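DUF5012 domain-containing protein (Bacteroides thetaiotaomicron, PDB 5FQ8) is of unknown function but is probably a lipid-anchored bacterial lipoprotein that joins an Ig-like domain to a C-terminal domain rich in beta strands. Local coordinates at residues G[187-199]-G[203-212]. Sequence-based numbering, arbitrary orientation.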
loop_
_atom_site.group_PDB
_atom_site.type_symbol
_atom_site.label_atom_id
_atom_site.label_comp_id
_atom_site.label_asym_id
_atom_site.label_seq_id
_atom_site.Cartn_x
_atom_site.Cartn_y
_atom_site.Cartn_z
ATOM N N LEU G 187 43.060 48.051 -41.896
ATOM C CA LEU G 187 43.764 46.777 -41.903
ATOM C C LEU G 187 45.208 46.973 -41.466
ATOM O O LEU G 187 45.909 47.832 -42.009
ATOM C CB LEU G 187 43.721 46.150 -43.298
ATOM C CG LEU G 187 44.846 45.211 -43.754
ATOM C CD1 LEU G 187 44.829 43.887 -43.004
ATOM C CD2 LEU G 187 44.760 44.970 -45.253
ATOM N N ASP G 188 45.648 46.173 -40.491
ATOM C CA ASP G 188 47.044 46.175 -40.069
ATOM C C ASP G 188 47.802 45.121 -40.866
ATOM O O ASP G 188 47.733 43.927 -40.541
ATOM C CB ASP G 188 47.176 45.912 -38.566
ATOM C CG ASP G 188 48.614 46.045 -38.071
ATOM O OD1 ASP G 188 49.401 46.775 -38.707
ATOM O OD2 ASP G 188 48.959 45.424 -37.045
ATOM N N PRO G 189 48.552 45.521 -41.904
ATOM C CA PRO G 189 49.146 44.529 -42.809
ATOM C C PRO G 189 50.290 43.758 -42.179
ATOM O O PRO G 189 51.298 43.496 -42.836
ATOM C CB PRO G 189 49.637 45.378 -43.991
ATOM C CG PRO G 189 49.020 46.737 -43.805
ATOM C CD PRO G 189 48.853 46.894 -42.331
ATOM N N ALA G 190 50.143 43.378 -40.913
ATOM C CA ALA G 190 51.160 42.590 -40.238
ATOM C C ALA G 190 50.579 41.879 -39.026
ATOM O O ALA G 190 51.315 41.241 -38.269
ATOM C CB ALA G 190 52.333 43.472 -39.811
ATOM N N THR G 191 49.270 41.985 -38.824
ATOM C CA THR G 191 48.661 41.347 -37.660
ATOM C C THR G 191 48.414 39.838 -37.854
ATOM O O THR G 191 48.821 39.067 -36.989
ATOM C CB THR G 191 47.344 42.040 -37.244
ATOM O OG1 THR G 191 46.860 42.847 -38.327
ATOM C CG2 THR G 191 47.541 42.889 -36.000
ATOM N N GLY G 192 47.760 39.382 -38.931
ATOM C CA GLY G 192 47.089 40.185 -39.939
ATOM C C GLY G 192 45.590 40.173 -39.707
ATOM O O GLY G 192 44.923 39.176 -39.979
ATOM N N THR G 193 45.063 41.284 -39.194
ATOM C CA THR G 193 43.661 41.413 -38.831
ATOM C C THR G 193 43.044 42.601 -39.553
ATOM O O THR G 193 43.739 43.535 -39.961
ATOM C CB THR G 193 43.482 41.617 -37.324
ATOM O OG1 THR G 193 44.092 42.853 -36.945
ATOM C CG2 THR G 193 44.121 40.497 -36.549
ATOM N N LEU G 194 41.722 42.563 -39.694
ATOM C CA LEU G 194 40.966 43.700 -40.188
ATOM C C LEU G 194 39.899 44.065 -39.169
ATOM O O LEU G 194 39.217 43.191 -38.631
ATOM C CB LEU G 194 40.334 43.413 -41.549
ATOM C CG LEU G 194 40.054 44.648 -42.409
ATOM C CD1 LEU G 194 40.128 44.306 -43.874
ATOM C CD2 LEU G 194 38.703 45.222 -42.104
ATOM N N LYS G 195 39.778 45.361 -38.898
ATOM C CA LYS G 195 38.808 45.890 -37.953
ATOM C C LYS G 195 37.654 46.524 -38.709
ATOM O O LYS G 195 37.847 47.107 -39.779
ATOM C CB LYS G 195 39.438 46.945 -37.034
ATOM C CG LYS G 195 39.994 48.158 -37.784
ATOM C CD LYS G 195 39.839 49.482 -37.039
ATOM C CE LYS G 195 40.749 49.596 -35.835
ATOM N NZ LYS G 195 40.086 49.103 -34.602
ATOM N N TRP G 196 36.455 46.409 -38.148
ATOM C CA TRP G 196 35.363 47.251 -38.607
ATOM C C TRP G 196 34.297 47.293 -37.531
ATOM O O TRP G 196 34.160 46.363 -36.733
ATOM C CB TRP G 196 34.781 46.780 -39.949
ATOM C CG TRP G 196 34.104 45.426 -39.968
ATOM C CD1 TRP G 196 32.885 45.111 -39.451
ATOM C CD2 TRP G 196 34.596 44.234 -40.585
ATOM N NE1 TRP G 196 32.601 43.795 -39.682
ATOM C CE2 TRP G 196 33.638 43.231 -40.373
ATOM C CE3 TRP G 196 35.763 43.913 -41.275
ATOM C CZ2 TRP G 196 33.810 41.927 -40.834
ATOM C CZ3 TRP G 196 35.937 42.621 -41.726
ATOM C CH2 TRP G 196 34.965 41.643 -41.507
ATOM N N THR G 197 33.586 48.410 -37.491
ATOM C CA THR G 197 32.344 48.530 -36.749
ATOM C C THR G 197 31.270 48.883 -37.758
ATOM O O THR G 197 31.480 49.753 -38.609
ATOM C CB THR G 197 32.423 49.596 -35.658
ATOM O OG1 THR G 197 32.709 50.862 -36.256
ATOM C CG2 THR G 197 33.502 49.255 -34.652
ATOM N N VAL G 198 30.143 48.188 -37.685
ATOM C CA VAL G 198 29.062 48.355 -38.643
ATOM C C VAL G 198 27.775 48.589 -37.869
ATOM O O VAL G 198 27.562 47.993 -36.808
ATOM C CB VAL G 198 28.957 47.136 -39.585
ATOM C CG1 VAL G 198 28.740 45.861 -38.793
ATOM C CG2 VAL G 198 27.868 47.345 -40.615
ATOM N N ALA G 199 26.936 49.486 -38.383
ATOM C CA ALA G 199 25.688 49.871 -37.739
ATOM C C ALA G 199 24.510 49.302 -38.519
ATOM O O ALA G 199 24.449 49.437 -39.747
ATOM C CB ALA G 199 25.574 51.392 -37.636
ATOM N N GLN G 203 19.095 50.873 -34.673
ATOM C CA GLN G 203 19.630 51.051 -33.329
ATOM C C GLN G 203 20.547 49.900 -32.928
ATOM O O GLN G 203 20.601 49.528 -31.751
ATOM C CB GLN G 203 18.499 51.213 -32.304
ATOM C CG GLN G 203 17.561 50.020 -32.184
ATOM C CD GLN G 203 16.290 50.184 -32.989
ATOM O OE1 GLN G 203 16.322 50.581 -34.153
ATOM N NE2 GLN G 203 15.158 49.884 -32.366
ATOM N N LEU G 204 21.278 49.335 -33.888
ATOM C CA LEU G 204 22.235 48.265 -33.642
ATOM C C LEU G 204 23.592 48.645 -34.217
ATOM O O LEU G 204 23.682 49.441 -35.155
ATOM C CB LEU G 204 21.766 46.943 -34.262
ATOM C CG LEU G 204 21.066 45.944 -33.342
ATOM C CD1 LEU G 204 20.217 45.008 -34.154
ATOM C CD2 LEU G 204 22.077 45.150 -32.549
ATOM N N SER G 205 24.649 48.081 -33.634
ATOM C CA SER G 205 26.000 48.185 -34.174
ATOM C C SER G 205 26.923 47.268 -33.387
ATOM O O SER G 205 26.700 47.010 -32.201
ATOM C CB SER G 205 26.533 49.619 -34.129
ATOM O OG SER G 205 27.186 49.860 -32.904
ATOM N N PHE G 206 27.965 46.789 -34.060
ATOM C CA PHE G 206 28.906 45.839 -33.488
ATOM C C PHE G 206 30.319 46.355 -33.701
ATOM O O PHE G 206 30.542 47.317 -34.438
ATOM C CB PHE G 206 28.739 44.451 -34.115
ATOM C CG PHE G 206 27.317 43.993 -34.183
ATOM C CD1 PHE G 206 26.517 44.331 -35.261
ATOM C CD2 PHE G 206 26.772 43.239 -33.160
ATOM C CE1 PHE G 206 25.206 43.922 -35.320
ATOM C CE2 PHE G 206 25.461 42.828 -33.215
ATOM C CZ PHE G 206 24.677 43.172 -34.297
ATOM N N ASP G 207 31.289 45.706 -33.055
ATOM C CA ASP G 207 32.683 46.144 -33.119
ATOM C C ASP G 207 33.610 44.945 -33.337
ATOM O O ASP G 207 34.457 44.602 -32.522
ATOM C CB ASP G 207 33.053 46.915 -31.854
ATOM C CG ASP G 207 32.974 46.059 -30.600
ATOM O OD1 ASP G 207 32.520 44.896 -30.689
ATOM O OD2 ASP G 207 33.374 46.553 -29.526
ATOM N N ILE G 208 33.472 44.290 -34.480
ATOM C CA ILE G 208 34.124 43.000 -34.646
ATOM C C ILE G 208 35.485 43.152 -35.304
ATOM O O ILE G 208 35.841 44.226 -35.804
ATOM C CB ILE G 208 33.230 42.034 -35.444
ATOM C CG1 ILE G 208 33.390 42.260 -36.939
ATOM C CG2 ILE G 208 31.767 42.224 -35.069
ATOM C CD1 ILE G 208 32.527 41.342 -37.738
ATOM N N ILE G 209 36.251 42.068 -35.300
ATOM C CA ILE G 209 37.591 42.050 -35.864
ATOM C C ILE G 209 37.931 40.599 -36.166
ATOM O O ILE G 209 37.528 39.689 -35.435
ATOM C CB ILE G 209 38.600 42.715 -34.897
ATOM C CG1 ILE G 209 39.925 42.993 -35.597
ATOM C CG2 ILE G 209 38.803 41.860 -33.660
ATOM C CD1 ILE G 209 40.784 43.995 -34.861
ATOM N N VAL G 210 38.647 40.378 -37.268
ATOM C CA VAL G 210 38.841 39.032 -37.794
ATOM C C VAL G 210 40.320 38.737 -38.002
ATOM O O VAL G 210 41.126 39.631 -38.278
ATOM C CB VAL G 210 38.065 38.826 -39.110
ATOM C CG1 VAL G 210 36.611 39.223 -38.928
ATOM C CG2 VAL G 210 38.705 39.616 -40.236
ATOM N N LYS G 211 40.661 37.454 -37.882
ATOM C CA LYS G 211 42.023 36.960 -38.033
ATOM C C LYS G 211 41.964 35.511 -38.493
ATOM O O LYS G 211 41.014 34.789 -38.183
ATOM C CB LYS G 211 42.810 37.065 -36.721
ATOM C CG LYS G 211 44.142 36.330 -36.723
ATOM C CD LYS G 211 44.748 36.247 -35.342
ATOM C CE LYS G 211 45.284 37.593 -34.923
ATOM N NZ LYS G 211 46.160 38.142 -35.992
ATOM N N GLN G 212 42.982 35.092 -39.239
ATOM C CA GLN G 212 43.076 33.712 -39.689
ATOM C C GLN G 212 43.533 32.766 -38.587
ATOM O O GLN G 212 43.429 33.070 -37.397
ATOM C CB GLN G 212 44.018 33.614 -40.877
ATOM C CG GLN G 212 43.296 33.585 -42.192
ATOM C CD GLN G 212 44.103 34.181 -43.304
ATOM O OE1 GLN G 212 44.991 34.991 -43.071
ATOM N NE2 GLN G 212 43.805 33.780 -44.529
ATOM O OXT GLN G 212 44.002 31.663 -38.872
#
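Ile-208 crosses the indole of Trp-196 obliquely, its CG1 lying 3.1 Å above one face and displaced toward the rim. Its terminal CD1 reaches the six-membered part of the ring, 3.4 Å from Trp-196 CZ2. Val-210 meets the far end of the indole, with its CG1 3.9 Å from Trp-196 CH2. A chi1 of 65°, which sets CG between the backbone N and the carbonyl carbon, turns the indole toward Ile-208 and Val-210. On the other side of the sheet, Ile-209 CD1 sits 3.9 Å from Lys-195 CB, and Lys-211 runs past the methyl group of Thr-193 toward a weak hydrogen bond from its NZ to Thr-191 O. The two strands, 193-200 and 204-211, form the beta hairpin that ends the C-terminal domain; segments 193-199 and 209-211 run nearly antiparallel, their N-to-C directions 164° apart. Paired backbone bonds link Leu-194 with Val-210 and Val-198 with Phe-206, one bond of each pair being weak. Between them, where the second strand is interrupted, Trp-196 N donates almost straight (177°) to Ile-208 O over 3.3 Å. The indole is fixed further by a hydrogen bond from NE1 to Phe-136 O and by an edge-to-face meeting with the Phe-136 ring. An alanine in place of Trp-196 would probably leave Ile-208 and Val-210 without their shared apolar surface and Phe-136 O without this donor. Where the chain enters the hairpin, Thr-191 OG1 accepts from Thr-193 N in an ST turn and donates to an in-plane lone pair of Asp-188 O, 2.6 Å away.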